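Local coordinates for zinc-type alcohol dehydrogenase-like protein YAHK (Escherichia coli, PDB 1UUF), which reduces a wide range of aldehydes to their alcohols as a zinc-dependent enzyme that strongly prefers NADPH over NADH, at residues Ser62-Gln66 against Thr133-Pro137; Met130-Tyr134 against His144-Gly148. The contacts are given in a common frame with arbitrary orientation. Numbering follows the deposited sequence.

Overall arrangement
Both contacts lie in the GroES-like catalytic domain and share Thr133 and Tyr134. Following the chain, helix 61-68 comes first, just after the zinc ligand Cys60. The chain then passes through His82, strands 84-91 and 103-106, and the four-cysteine zinc site before returning at strand 131-132. Contact 1 closes this long excursion, bringing Tyr134 back onto the helix. Contact 2 closes a much shorter loop, from 130-134 out and back to 144-148, which starts where the longer one ends. Their centres are 7 Å apart, and backbone pairing of Asn135 and Ser136 with Thr145 joins them directly. Together they tie helix 61-68 to the loop leading into strand 152-156.

Contact 1: Ser62-Gln66 against Thr133-Pro137; sequences SDLHQ and TYNSP
Ser62-Gln66 is helical, with Gln66 N hydrogen-bonded to Ser62 O at 3.0 Å, while Thr133-Pro137 is irregular loop. Tyr134 is extended (phi/psi -143/147) and Asn135 follows with positive phi (79/12). The nearest CA pairs are Asp63-Tyr134 at 9.0 Å and Gln66-Asn135 at 8.4 Å, a gap spanned mainly by the Tyr134 side chain, chi1 p, running phenol end first to the helix. Ser62 points its CB toward the loop, and CB lies 3.5 Å from Tyr134 OH; Ser62 C is closer, 3.2 Å from Tyr134 OH. Next, Asp63 in rotamer m brings OD1 to 2.6 Å from Tyr134 OH, which donates a weak hydrogen bond. That carboxylate also accepts from the backbone N atoms of Gly81 through OD1 and Cys60 through OD2. Leu64 points its CB away and its side chain touches helix 344-352. One turn on from Ser62, Gln66 (chi1 t, chi2 p) sets CG 3.6 Å from Tyr134 CE1 at the ring edge, with Gln66 CD 4.0 Å from Asn135 CG. The phenol ring also stacks on the zinc ligand His82. Tyr134 thus links the helix after Cys60 with His82, in the second shell of the catalytic zinc site of a zinc-containing alcohol dehydrogenase.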
loop_
_atom_site.group_PDB
_atom_site.type_symbol
_atom_site.label_atom_id
_atom_site.label_comp_id
_atom_site.label_asym_id
_atom_site.label_seq_id
_atom_site.Cartn_x
_atom_site.Cartn_y
_atom_site.Cartn_z
ATOM N N SER A 62 11.964 -18.160 -10.670
ATOM C CA SER A 62 11.802 -18.882 -9.416
ATOM C C SER A 62 12.460 -20.254 -9.499
ATOM O O SER A 62 12.883 -20.806 -8.479
ATOM C CB SER A 62 10.321 -19.031 -9.056
ATOM O OG SER A 62 9.781 -17.783 -8.648
ATOM N N ASP A 63 12.549 -20.806 -10.709
ATOM C CA ASP A 63 13.177 -22.112 -10.894
ATOM C C ASP A 63 14.664 -21.960 -10.600
ATOM O O ASP A 63 15.258 -22.752 -9.870
ATOM C CB ASP A 63 13.026 -22.614 -12.336
ATOM C CG ASP A 63 11.581 -22.773 -12.766
ATOM O OD1 ASP A 63 10.697 -22.922 -11.896
ATOM O OD2 ASP A 63 11.338 -22.772 -13.993
ATOM N N LEU A 64 15.252 -20.928 -11.196
ATOM C CA LEU A 64 16.666 -20.627 -11.037
ATOM C C LEU A 64 16.993 -20.407 -9.564
ATOM O O LEU A 64 17.909 -21.025 -9.020
ATOM C CB LEU A 64 17.006 -19.379 -11.856
ATOM C CG LEU A 64 18.456 -18.911 -11.981
ATOM C CD1 LEU A 64 18.555 -17.940 -13.149
ATOM C CD2 LEU A 64 18.920 -18.253 -10.690
ATOM N N HIS A 65 16.229 -19.528 -8.924
ATOM C CA HIS A 65 16.419 -19.219 -7.511
ATOM C C HIS A 65 16.352 -20.479 -6.651
ATOM O O HIS A 65 17.196 -20.693 -5.782
ATOM C CB HIS A 65 15.358 -18.206 -7.061
ATOM C CG HIS A 65 15.347 -17.944 -5.585
ATOM N ND1 HIS A 65 14.809 -18.827 -4.675
ATOM C CD2 HIS A 65 15.805 -16.892 -4.864
ATOM C CE1 HIS A 65 14.933 -18.332 -3.456
ATOM N NE2 HIS A 65 15.534 -17.159 -3.543
ATOM N N GLN A 66 15.355 -21.319 -6.909
ATOM C CA GLN A 66 15.168 -22.550 -6.150
ATOM C C GLN A 66 16.373 -23.490 -6.197
ATOM O O GLN A 66 16.780 -24.036 -5.174
ATOM C CB GLN A 66 13.930 -23.290 -6.663
ATOM C CG GLN A 66 13.354 -24.327 -5.706
ATOM C CD GLN A 66 12.683 -23.701 -4.496
ATOM O OE1 GLN A 66 13.306 -23.504 -3.452
ATOM N NE2 GLN A 66 11.405 -23.373 -4.636
ATOM N N THR A 133 3.953 -26.405 -6.802
ATOM C CA THR A 133 4.240 -27.389 -7.833
ATOM C C THR A 133 5.577 -28.079 -7.586
ATOM O O THR A 133 5.760 -29.234 -7.966
ATOM C CB THR A 133 4.188 -26.714 -9.204
ATOM O OG1 THR A 133 2.916 -26.067 -9.327
ATOM C CG2 THR A 133 4.336 -27.733 -10.327
ATOM N N TYR A 134 6.511 -27.367 -6.963
ATOM C CA TYR A 134 7.788 -27.972 -6.598
ATOM C C TYR A 134 8.282 -27.443 -5.255
ATOM O O TYR A 134 8.002 -26.301 -4.884
ATOM C CB TYR A 134 8.855 -27.785 -7.696
ATOM C CG TYR A 134 9.187 -26.366 -8.093
ATOM C CD1 TYR A 134 9.968 -25.549 -7.277
ATOM C CD2 TYR A 134 8.762 -25.856 -9.318
ATOM C CE1 TYR A 134 10.322 -24.260 -7.678
ATOM C CE2 TYR A 134 9.106 -24.573 -9.727
ATOM C CZ TYR A 134 9.888 -23.782 -8.905
ATOM O OH TYR A 134 10.234 -22.518 -9.322
ATOM N N ASN A 135 8.966 -28.317 -4.520
ATOM C CA ASN A 135 9.558 -28.022 -3.213
ATOM C C ASN A 135 8.629 -28.012 -1.997
ATOM O O ASN A 135 9.030 -27.563 -0.923
ATOM C CB ASN A 135 10.323 -26.697 -3.255
ATOM C CG ASN A 135 11.367 -26.598 -2.153
ATOM O OD1 ASN A 135 11.271 -25.763 -1.251
ATOM N ND2 ASN A 135 12.368 -27.462 -2.220
ATOM N N SER A 136 7.402 -28.501 -2.147
ATOM C CA SER A 136 6.475 -28.531 -1.018
ATOM C C SER A 136 6.253 -29.954 -0.519
ATOM O O SER A 136 6.317 -30.906 -1.288
ATOM C CB SER A 136 5.125 -27.918 -1.411
ATOM O OG SER A 136 5.207 -26.509 -1.486
ATOM N N PRO A 137 5.993 -30.118 0.788
ATOM C CA PRO A 137 5.768 -31.468 1.313
ATOM C C PRO A 137 4.530 -32.128 0.705
ATOM O O PRO A 137 3.513 -31.472 0.473
ATOM C CB PRO A 137 5.636 -31.237 2.822
ATOM C CG PRO A 137 5.139 -29.827 2.921
ATOM C CD PRO A 137 5.957 -29.119 1.867
#

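Contact 2: Met130-Tyr134 against His144-Gly148; sequences MTGTY and HTLGG
Two short pieces of chain meet here, closest at Tyr134 and Thr145, whose CA atoms are 4.5 Å apart. Residues 131-132 are a short strand paired with 109-111; Thr133 then turns (phi/psi -54/-30) and Tyr134 extends again. His144-Gly148 has no regular structure. Thr145 (-68/140) aims its side chain at the other segment with chi1 p: OG1 donates a 2.7 Å hydrogen bond to Gly132 O and accepts one from Ser136 N, and Thr145 CG2 packs 3.7 Å from Thr131 CG2. Thr145 O lies 3.3 Å from Tyr134 CA, a CA-H...O contact. Leu146 points its CB away and its side chain touches Ile40, but a water bridges Leu146 O (2.8 Å) to Thr133 O (2.7 Å), donating to both. Gly147 follows, its N 3.6 Å from Tyr134 CB; a side chain here would crowd the tyrosine ring. The two segments flank residues 135-143, so Thr145 and the bridging water close the base of that loop in the GroES-like domain, beside Tyr134, which stacks on the catalytic-zinc ligand His82.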
loop_
_atom_site.group_PDB
_atom_site.type_symbol
_atom_site.label_atom_id
_atom_site.label_comp_id
_atom_site.label_asym_id
_atom_site.label_seq_id
_atom_site.Cartn_x
_atom_site.Cartn_y
_atom_site.Cartn_z
ATOM N N MET A 130 -0.691 -23.861 1.087
ATOM C CA MET A 130 -0.702 -24.142 -0.335
ATOM C C MET A 130 0.476 -25.047 -0.684
ATOM O O MET A 130 1.589 -24.853 -0.186
ATOM C CB MET A 130 -0.622 -22.830 -1.120
ATOM C CG MET A 130 -0.652 -22.986 -2.629
ATOM S SD MET A 130 0.994 -23.039 -3.353
ATOM C CE MET A 130 1.332 -21.286 -3.453
ATOM N N THR A 131 0.221 -26.048 -1.521
ATOM C CA THR A 131 1.264 -26.971 -1.953
ATOM C C THR A 131 1.788 -26.490 -3.300
ATOM O O THR A 131 1.062 -26.503 -4.293
ATOM C CB THR A 131 0.721 -28.405 -2.123
ATOM O OG1 THR A 131 0.239 -28.891 -0.863
ATOM C CG2 THR A 131 1.822 -29.340 -2.631
ATOM N N GLY A 132 3.043 -26.054 -3.324
ATOM C CA GLY A 132 3.634 -25.574 -4.560
ATOM C C GLY A 132 3.966 -26.708 -5.509
ATOM O O GLY A 132 4.241 -27.829 -5.086
ATOM N N THR A 133 3.953 -26.405 -6.802
ATOM C CA THR A 133 4.240 -27.389 -7.833
ATOM C C THR A 133 5.577 -28.079 -7.586
ATOM O O THR A 133 5.760 -29.234 -7.966
ATOM C CB THR A 133 4.188 -26.714 -9.204
ATOM O OG1 THR A 133 2.916 -26.067 -9.327
ATOM C CG2 THR A 133 4.336 -27.733 -10.327
ATOM N N TYR A 134 6.511 -27.367 -6.963
ATOM C CA TYR A 134 7.788 -27.972 -6.598
ATOM C C TYR A 134 8.282 -27.443 -5.255
ATOM O O TYR A 134 8.002 -26.301 -4.884
ATOM C CB TYR A 134 8.855 -27.785 -7.696
ATOM C CG TYR A 134 9.187 -26.366 -8.093
ATOM C CD1 TYR A 134 9.968 -25.549 -7.277
ATOM C CD2 TYR A 134 8.762 -25.856 -9.318
ATOM C CE1 TYR A 134 10.322 -24.260 -7.678
ATOM C CE2 TYR A 134 9.106 -24.573 -9.727
ATOM C CZ TYR A 134 9.888 -23.782 -8.905
ATOM O OH TYR A 134 10.234 -22.518 -9.322
ATOM N N HIS A 144 8.527 -34.543 -1.348
ATOM C CA HIS A 144 8.334 -33.155 -1.745
ATOM C C HIS A 144 7.960 -33.133 -3.224
ATOM O O HIS A 144 8.322 -34.036 -3.977
ATOM C CB HIS A 144 9.594 -32.320 -1.488
ATOM C CG HIS A 144 10.817 -32.832 -2.181
ATOM N ND1 HIS A 144 11.460 -33.990 -1.798
ATOM C CD2 HIS A 144 11.514 -32.345 -3.234
ATOM C CE1 HIS A 144 12.500 -34.195 -2.588
ATOM N NE2 HIS A 144 12.555 -33.210 -3.467
ATOM N N THR A 145 7.227 -32.107 -3.634
ATOM C CA THR A 145 6.778 -32.012 -5.015
ATOM C C THR A 145 7.882 -31.781 -6.045
ATOM O O THR A 145 8.827 -31.024 -5.817
ATOM C CB THR A 145 5.703 -30.907 -5.167
ATOM O OG1 THR A 145 6.195 -29.679 -4.622
ATOM C CG2 THR A 145 4.428 -31.303 -4.428
ATOM N N LEU A 146 7.747 -32.465 -7.175
ATOM C CA LEU A 146 8.691 -32.357 -8.281
ATOM C C LEU A 146 7.940 -31.653 -9.410
ATOM O O LEU A 146 6.833 -32.056 -9.764
ATOM C CB LEU A 146 9.148 -33.749 -8.710
ATOM C CG LEU A 146 9.760 -34.566 -7.562
ATOM C CD1 LEU A 146 10.090 -35.967 -8.045
ATOM C CD2 LEU A 146 11.004 -33.863 -7.038
ATOM N N GLY A 147 8.556 -30.610 -9.966
ATOM C CA GLY A 147 7.930 -29.807 -11.006
ATOM C C GLY A 147 7.787 -30.258 -12.449
ATOM O O GLY A 147 7.851 -31.443 -12.775
ATOM N N GLY A 148 7.600 -29.264 -13.317
ATOM C CA GLY A 148 7.389 -29.495 -14.736
ATOM C C GLY A 148 8.553 -29.804 -15.656
ATOM O O GLY A 148 8.337 -29.988 -16.855
HETATM O O HOH W 1 4.281 -31.361 -8.727
#